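Local structure of folylpolyglutamate synthase (FolC) (Helicobacter pylori, 6K8C) at residues A47-H51 and T152-T158; L337-E341 and L380-F385. The protein probably adds glutamate to dihydropteroate and, in successive steps, to reduced folates, using ATP, in the making of folate and folylpolyglutamates. All coordinates share one frame; numbering follows the deposited sequence.

Contact 1: residues A47-H51 and T152-T158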
ATOM      1  N   ALA A  47     -19.739  -5.576  -8.333  1.00 36.74           N
ATOM      2  CA  ALA A  47     -19.181  -5.527  -6.990  1.00 34.31           C
ATOM      3  C   ALA A  47     -19.296  -4.127  -6.399  1.00 31.26           C
ATOM      4  O   ALA A  47     -19.173  -3.120  -7.102  1.00 34.86           O
ATOM      5  CB  ALA A  47     -17.716  -5.962  -7.020  1.00 38.48           C
ATOM      6  N   LYS A  48     -19.547  -4.066  -5.098  1.00 32.99           N
ATOM      7  CA  LYS A  48     -19.516  -2.786  -4.413  1.00 27.50           C
ATOM      8  C   LYS A  48     -18.066  -2.351  -4.259  1.00 29.84           C
ATOM      9  O   LYS A  48     -17.209  -3.143  -3.859  1.00 30.18           O
ATOM     10  CB  LYS A  48     -20.213  -2.889  -3.057  1.00 35.73           C
ATOM     11  CG  LYS A  48     -21.717  -3.121  -3.171  1.00 39.00           C
ATOM     12  CD  LYS A  48     -22.376  -3.212  -1.797  1.00 52.89           C
ATOM     13  CE  LYS A  48     -23.825  -3.679  -1.893  1.00 53.96           C
ATOM     14  NZ  LYS A  48     -24.601  -2.904  -2.902  1.00 66.55           N
ATOM     15  N   VAL A  49     -17.783  -1.101  -4.607  1.00 25.09           N
ATOM     16  CA  VAL A  49     -16.415  -0.611  -4.729  1.00 30.57           C
ATOM     17  C   VAL A  49     -16.092   0.254  -3.524  1.00 27.00           C
ATOM     18  O   VAL A  49     -16.813   1.214  -3.235  1.00 23.42           O
ATOM     19  CB  VAL A  49     -16.220   0.183  -6.032  1.00 34.69           C
ATOM     20  CG1 VAL A  49     -14.900   0.965  -5.993  1.00 34.75           C
ATOM     21  CG2 VAL A  49     -16.270  -0.751  -7.227  1.00 31.95           C
ATOM     22  N   ILE A  50     -14.996  -0.065  -2.842  1.00 24.13           N
ATOM     23  CA  ILE A  50     -14.511   0.724  -1.715  1.00 24.75           C
ATOM     24  C   ILE A  50     -13.224   1.417  -2.144  1.00 21.63           C
ATOM     25  O   ILE A  50     -12.235   0.754  -2.473  1.00 26.09           O
ATOM     26  CB  ILE A  50     -14.284  -0.145  -0.471  1.00 29.21           C
ATOM     27  CG1 ILE A  50     -15.603  -0.797  -0.046  1.00 31.42           C
ATOM     28  CG2 ILE A  50     -13.738   0.708   0.662  1.00 29.51           C
ATOM     29  CD1 ILE A  50     -15.699  -2.251  -0.384  1.00 32.51           C
ATOM     30  N   HIS A  51     -13.233   2.744  -2.137  1.00 23.91           N
ATOM     31  CA  HIS A  51     -12.098   3.540  -2.597  1.00 31.39           C
ATOM     32  C   HIS A  51     -11.241   3.914  -1.391  1.00 25.61           C
ATOM     33  O   HIS A  51     -11.681   4.673  -0.525  1.00 29.74           O
ATOM     34  CB  HIS A  51     -12.598   4.788  -3.322  1.00 26.49           C
ATOM     35  CG  HIS A  51     -11.595   5.412  -4.242  1.00 38.65           C
ATOM     36  ND1 HIS A  51     -11.691   6.724  -4.661  1.00 38.35           N
ATOM     37  CD2 HIS A  51     -10.485   4.910  -4.834  1.00 39.30           C
ATOM     38  CE1 HIS A  51     -10.681   7.002  -5.467  1.00 38.50           C
ATOM     39  NE2 HIS A  51      -9.935   5.919  -5.589  1.00 42.26           N
ATOM     40  N   THR A 152      -8.481   5.312 -10.547  1.00 35.81           N
ATOM     41  CA  THR A 152      -9.487   4.647  -9.724  1.00 40.48           C
ATOM     42  C   THR A 152     -10.691   5.539  -9.456  1.00 31.95           C
ATOM     43  O   THR A 152     -11.744   5.033  -9.054  1.00 39.63           O
ATOM     44  CB  THR A 152      -8.885   4.180  -8.397  1.00 34.95           C
ATOM     45  OG1 THR A 152      -8.333   5.303  -7.695  1.00 30.51           O
ATOM     46  CG2 THR A 152      -7.802   3.146  -8.637  1.00 33.57           C
ATOM     47  N   ASN A 153     -10.565   6.848  -9.683  1.00 32.24           N
ATOM     48  CA  ASN A 153     -11.690   7.762  -9.508  1.00 42.16           C
ATOM     49  C   ASN A 153     -12.810   7.528 -10.512  1.00 44.43           C
ATOM     50  O   ASN A 153     -13.934   7.989 -10.280  1.00 37.85           O
ATOM     51  CB  ASN A 153     -11.217   9.211  -9.625  1.00 43.00           C
ATOM     52  CG  ASN A 153     -10.809   9.790  -8.297  1.00 56.85           C
ATOM     53  OD1 ASN A 153     -11.505   9.614  -7.299  1.00 60.92           O
ATOM     54  ND2 ASN A 153      -9.673  10.483  -8.272  1.00 48.47           N
ATOM     55  N   ALA A 154     -12.535   6.844 -11.624  1.00 37.67           N
ATOM     56  CA  ALA A 154     -13.529   6.687 -12.677  1.00 38.69           C
ATOM     57  C   ALA A 154     -14.576   5.632 -12.351  1.00 40.72           C
ATOM     58  O   ALA A 154     -15.643   5.626 -12.974  1.00 34.70           O
ATOM     59  CB  ALA A 154     -12.844   6.336 -14.002  1.00 37.81           C
ATOM     60  N   LEU A 155     -14.300   4.744 -11.406  1.00 36.93           N
ATOM     61  CA  LEU A 155     -15.253   3.705 -11.050  1.00 40.29           C
ATOM     62  C   LEU A 155     -16.282   4.258 -10.071  1.00 33.56           C
ATOM     63  O   LEU A 155     -15.962   5.078  -9.206  1.00 32.87           O
ATOM     64  CB  LEU A 155     -14.524   2.504 -10.442  1.00 34.73           C
ATOM     65  CG  LEU A 155     -13.832   1.528 -11.396  1.00 46.09           C
ATOM     66  CD1 LEU A 155     -12.573   2.135 -11.993  1.00 38.86           C
ATOM     67  CD2 LEU A 155     -13.498   0.242 -10.664  1.00 46.99           C
ATOM     68  N   LYS A 156     -17.532   3.832 -10.226  1.00 41.76           N
ATOM     69  CA  LYS A 156     -18.553   4.233  -9.268  1.00 41.35           C
ATOM     70  C   LYS A 156     -18.240   3.611  -7.914  1.00 37.75           C
ATOM     71  O   LYS A 156     -17.828   2.451  -7.824  1.00 46.21           O
ATOM     72  CB  LYS A 156     -19.944   3.815  -9.747  1.00 56.58           C
ATOM     73  CG  LYS A 156     -20.593   4.819 -10.696  1.00 67.63           C
ATOM     74  CD  LYS A 156     -21.901   4.291 -11.266  1.00 76.71           C
ATOM     75  CE  LYS A 156     -22.255   4.986 -12.573  1.00 81.19           C
ATOM     76  NZ  LYS A 156     -23.461   4.386 -13.210  1.00 79.94           N
ATOM     77  N   LYS A 157     -18.416   4.391  -6.858  1.00 34.94           N
ATOM     78  CA  LYS A 157     -17.974   3.993  -5.533  1.00 34.15           C
ATOM     79  C   LYS A 157     -19.164   3.846  -4.597  1.00 34.01           C
ATOM     80  O   LYS A 157     -20.078   4.676  -4.596  1.00 41.08           O
ATOM     81  CB  LYS A 157     -16.973   5.000  -4.960  1.00 49.65           C
ATOM     82  CG  LYS A 157     -17.441   6.439  -4.985  1.00 50.37           C
ATOM     83  CD  LYS A 157     -16.427   7.346  -4.311  1.00 45.22           C
ATOM     84  CE  LYS A 157     -15.127   7.389  -5.097  1.00 55.48           C
ATOM     85  NZ  LYS A 157     -15.071   8.571  -5.996  1.00 52.91           N
ATOM     86  N   THR A 158     -19.147   2.769  -3.819  1.00 30.46           N
ATOM     87  CA  THR A 158     -20.081   2.622  -2.710  1.00 32.49           C
ATOM     88  C   THR A 158     -19.606   3.394  -1.487  1.00 31.28           C
ATOM     89  O   THR A 158     -20.413   3.997  -0.770  1.00 26.58           O
ATOM     90  CB  THR A 158     -20.234   1.140  -2.371  1.00 33.43           C
ATOM     91  OG1 THR A 158     -20.552   0.412  -3.561  1.00 37.75           O
ATOM     92  CG2 THR A 158     -21.319   0.923  -1.329  1.00 37.11           C
TER
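H51 reaches across to the 152-158 loop with its whole side chain. CG lies anti to the backbone N (chi1 -159°), which carries the ring out toward T152, N153 and K157. H51 CB comes first and lies 4.0 Å from K157 CE. CG is about as near to the same methylene. ND1 is closer to it still, and the methylene approaches the ring obliquely. H51 CE1 points at the amide of N153, with N153 OD1 at 3.3 Å near the ring plane. Ring and amide planes stand 79° apart. That OD1 is buried here without a hydrogen-bond partner. CD2 runs past T152 CB. At the tip, H51 NE2 donates to T152 OG1 at 2.7 Å, with the hydroxyl tilted 21° out of the ring plane. T152 OG1 is also hydrogen-bonded to D150, so the hydroxyl links H51 to that carboxylate. T152 O lies over one ring face, offset toward the rim.

Strand 48-53 is a central strand of the mainly parallel sheet in the ATP-binding, Mur ligase-type middle domain, a P-loop NTPase relative. The 152-158 loop starts with a 3-10 turn at T152-A154 and leads into the neighbouring parallel strand 159-162. The backbones begin to pair where T158 N donates to V49 O at 2.9 Å. V49 N gives a weak bond, 3.3 Å, to T158 OG1, which also touches K48 CB. Beside this, V49 CB packs on the carbonyl of K156, 3.3 Å from K156 O.

The folded chain of K157 lays CE against H51 ND1, while NZ goes on to a hydrogen bond with A187 O. H51 ND1 is 4.1 Å from K157 NZ, a near approach without a bond.

Contact 2: residues L337-E341 and L380-F385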
ATOM      1  N   LEU A 337      22.058   2.145   0.543  1.00 42.66           N
ATOM      2  CA  LEU A 337      21.693   1.651  -0.786  1.00 41.15           C
ATOM      3  C   LEU A 337      21.585   2.848  -1.721  1.00 42.20           C
ATOM      4  O   LEU A 337      20.552   3.517  -1.798  1.00 43.47           O
ATOM      5  CB  LEU A 337      20.394   0.855  -0.741  1.00 38.21           C
ATOM      6  CG  LEU A 337      20.073   0.051  -2.006  1.00 45.42           C
ATOM      7  CD1 LEU A 337      21.132  -0.990  -2.258  1.00 48.58           C
ATOM      8  CD2 LEU A 337      18.700  -0.598  -1.916  1.00 45.72           C
ATOM      9  N   GLU A 338      22.675   3.114  -2.439  1.00 47.73           N
ATOM     10  CA  GLU A 338      22.746   4.227  -3.378  1.00 60.54           C
ATOM     11  C   GLU A 338      21.544   4.237  -4.311  1.00 52.11           C
ATOM     12  O   GLU A 338      21.271   3.249  -5.001  1.00 52.90           O
ATOM     13  CB  GLU A 338      24.039   4.126  -4.188  1.00 66.21           C
ATOM     14  CG  GLU A 338      24.498   5.433  -4.809  1.00 70.28           C
ATOM     15  CD  GLU A 338      25.993   5.621  -4.680  1.00 78.99           C
ATOM     16  OE1 GLU A 338      26.735   4.748  -5.175  1.00 76.83           O
ATOM     17  OE2 GLU A 338      26.425   6.635  -4.093  1.00 82.17           O
ATOM     18  N   LEU A 339      20.810   5.350  -4.306  1.00 58.74           N
ATOM     19  CA  LEU A 339      19.688   5.570  -5.205  1.00 60.01           C
ATOM     20  C   LEU A 339      19.783   6.984  -5.749  1.00 71.15           C
ATOM     21  O   LEU A 339      20.027   7.929  -4.993  1.00 64.09           O
ATOM     22  CB  LEU A 339      18.338   5.374  -4.501  1.00 59.46           C
ATOM     23  CG  LEU A 339      17.903   3.941  -4.200  1.00 54.06           C
ATOM     24  CD1 LEU A 339      16.871   3.937  -3.087  1.00 52.15           C
ATOM     25  CD2 LEU A 339      17.360   3.266  -5.444  1.00 50.80           C
ATOM     26  N   HIS A 340      19.587   7.126  -7.058  1.00 74.76           N
ATOM     27  CA  HIS A 340      19.705   8.414  -7.727  1.00 77.07           C
ATOM     28  C   HIS A 340      18.357   9.012  -8.096  1.00 75.11           C
ATOM     29  O   HIS A 340      18.313  10.108  -8.664  1.00 74.28           O
ATOM     30  CB  HIS A 340      20.585   8.272  -8.971  1.00 69.26           C
ATOM     31  CG  HIS A 340      22.004   7.915  -8.653  1.00 84.12           C
ATOM     32  ND1 HIS A 340      22.951   8.858  -8.315  1.00 94.12           N
ATOM     33  CD2 HIS A 340      22.629   6.715  -8.591  1.00 82.84           C
ATOM     34  CE1 HIS A 340      24.102   8.255  -8.073  1.00 90.25           C
ATOM     35  NE2 HIS A 340      23.934   6.956  -8.233  1.00 86.78           N
ATOM     36  N   GLU A 341      17.265   8.319  -7.787  1.00 66.36           N
ATOM     37  CA  GLU A 341      15.940   8.896  -7.935  1.00 57.21           C
ATOM     38  C   GLU A 341      15.853  10.185  -7.125  1.00 73.92           C
ATOM     39  O   GLU A 341      16.519  10.346  -6.099  1.00 75.34           O
ATOM     40  CB  GLU A 341      14.882   7.881  -7.498  1.00 61.59           C
ATOM     41  CG  GLU A 341      14.702   6.696  -8.464  1.00 62.71           C
ATOM     42  CD  GLU A 341      15.873   5.705  -8.476  1.00 69.39           C
ATOM     43  OE1 GLU A 341      16.988   6.056  -8.030  1.00 73.06           O
ATOM     44  OE2 GLU A 341      15.676   4.563  -8.945  1.00 72.86           O
ATOM     45  N   LEU A 380      10.860   1.526  -2.917  1.00 35.50           N
ATOM     46  CA  LEU A 380      11.977   1.666  -3.844  1.00 36.94           C
ATOM     47  C   LEU A 380      13.224   0.969  -3.315  1.00 46.70           C
ATOM     48  O   LEU A 380      13.888   0.222  -4.043  1.00 34.58           O
ATOM     49  CB  LEU A 380      12.257   3.148  -4.105  1.00 40.47           C
ATOM     50  CG  LEU A 380      13.579   3.528  -4.773  1.00 38.52           C
ATOM     51  CD1 LEU A 380      13.674   2.929  -6.169  1.00 59.13           C
ATOM     52  CD2 LEU A 380      13.734   5.043  -4.829  1.00 46.71           C
ATOM     53  N   VAL A 381      13.553   1.199  -2.042  1.00 35.48           N
ATOM     54  CA  VAL A 381      14.739   0.578  -1.457  1.00 34.29           C
ATOM     55  C   VAL A 381      14.627  -0.940  -1.507  1.00 35.35           C
ATOM     56  O   VAL A 381      15.584  -1.636  -1.868  1.00 37.11           O
ATOM     57  CB  VAL A 381      14.951   1.081  -0.017  1.00 31.37           C
ATOM     58  CG1 VAL A 381      15.854   0.132   0.752  1.00 32.08           C
ATOM     59  CG2 VAL A 381      15.537   2.482  -0.025  1.00 38.25           C
ATOM     60  N   ALA A 382      13.455  -1.478  -1.163  1.00 29.79           N
ATOM     61  CA  ALA A 382      13.300  -2.928  -1.125  1.00 34.87           C
ATOM     62  C   ALA A 382      13.328  -3.523  -2.525  1.00 40.34           C
ATOM     63  O   ALA A 382      13.951  -4.566  -2.751  1.00 33.74           O
ATOM     64  CB  ALA A 382      12.001  -3.303  -0.415  1.00 32.67           C
ATOM     65  N   ASN A 383      12.657  -2.874  -3.478  1.00 34.34           N
ATOM     66  CA  ASN A 383      12.614  -3.415  -4.834  1.00 40.57           C
ATOM     67  C   ASN A 383      13.971  -3.296  -5.521  1.00 40.34           C
ATOM     68  O   ASN A 383      14.380  -4.201  -6.258  1.00 41.32           O
ATOM     69  CB  ASN A 383      11.529  -2.714  -5.648  1.00 34.09           C
ATOM     70  CG  ASN A 383      11.553  -3.111  -7.109  1.00 48.16           C
ATOM     71  OD1 ASN A 383      12.118  -2.407  -7.944  1.00 55.70           O
ATOM     72  ND2 ASN A 383      10.950  -4.253  -7.423  1.00 45.15           N
ATOM     73  N   ALA A 384      14.691  -2.196  -5.276  1.00 42.90           N
ATOM     74  CA  ALA A 384      16.019  -2.039  -5.863  1.00 38.98           C
ATOM     75  C   ALA A 384      17.016  -3.012  -5.245  1.00 46.35           C
ATOM     76  O   ALA A 384      17.887  -3.541  -5.947  1.00 42.97           O
ATOM     77  CB  ALA A 384      16.502  -0.597  -5.704  1.00 37.36           C
ATOM     78  N   PHE A 385      16.915  -3.258  -3.937  1.00 31.72           N
ATOM     79  CA  PHE A 385      17.733  -4.302  -3.331  1.00 32.02           C
ATOM     80  C   PHE A 385      17.433  -5.656  -3.955  1.00 32.07           C
ATOM     81  O   PHE A 385      18.345  -6.439  -4.244  1.00 34.75           O
ATOM     82  CB  PHE A 385      17.498  -4.383  -1.823  1.00 32.74           C
ATOM     83  CG  PHE A 385      18.113  -5.603  -1.202  1.00 31.37           C
ATOM     84  CD1 PHE A 385      19.456  -5.617  -0.871  1.00 29.13           C
ATOM     85  CD2 PHE A 385      17.364  -6.753  -0.998  1.00 30.17           C
ATOM     86  CE1 PHE A 385      20.037  -6.741  -0.318  1.00 33.29           C
ATOM     87  CE2 PHE A 385      17.941  -7.880  -0.450  1.00 33.17           C
ATOM     88  CZ  PHE A 385      19.277  -7.875  -0.108  1.00 38.08           C
TER
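L380 holds CG anti to its backbone N (chi1 166°), whereas L339 has CG beside its own (chi1 -75°). These rotations turn the two leucines toward each other. They meet tip to tip, with L339 CD1 3.7 Å from L380 CG. L339 CD1 also touches V381 CG2 at 3.6 Å, where the two side chains cross at about a right angle. The other branch, L339 CD2, lies 4.0 Å from A384 CB.

The helix is 379-390, the last of the Mur ligase-type glutamate ligase domain. It packs on the six-stranded mixed sheet through V381 and F385 against V375, and through F385 against I282 and I284. The 337-341 loop follows strand 331-336 of that sheet.

L337 meets the helix further along, at V381 and F385, while L339 sits at L380, V381 and A384. With its CG anti to the backbone N (chi1 -168°), L337 CD2 packs against V381 CG1 and F385 CB, each at 4.0 Å. L337 CD2 also lies 3.3 Å from V381 O, a carbonyl that accepts the helical bond from F385 N. L337 O is hydrogen-bonded to N313 ND2, which ties this end of the loop to its surroundings. At the exposed end, E341 crosses L380 obliquely. A kink in its chain brings E341 OE2 back to 3.8 Å from the methyl L380 CD1, a van der Waals contact.

In the fold
The two contacts lie on opposite sides of the chain's centre, with nearest atoms about 20 Å apart, and share no elements. Each is partly buried, with three buried residues among those that touch, and each pairs a loop with a regular element. Contact 1 sets a loop against an interior strand of the eight-stranded sheet, where hydrogen bonds begin the pairing with strand 159-162. Its chemistry is polar. Contact 2 sets a loop beside a helix flanking the six-stranded sheet. It has no hydrogen bond between its segments and relies on aliphatic contacts, chiefly of leucine and valine. Contact 1 has exposed lysines at its margin, contact 2 a glutamate.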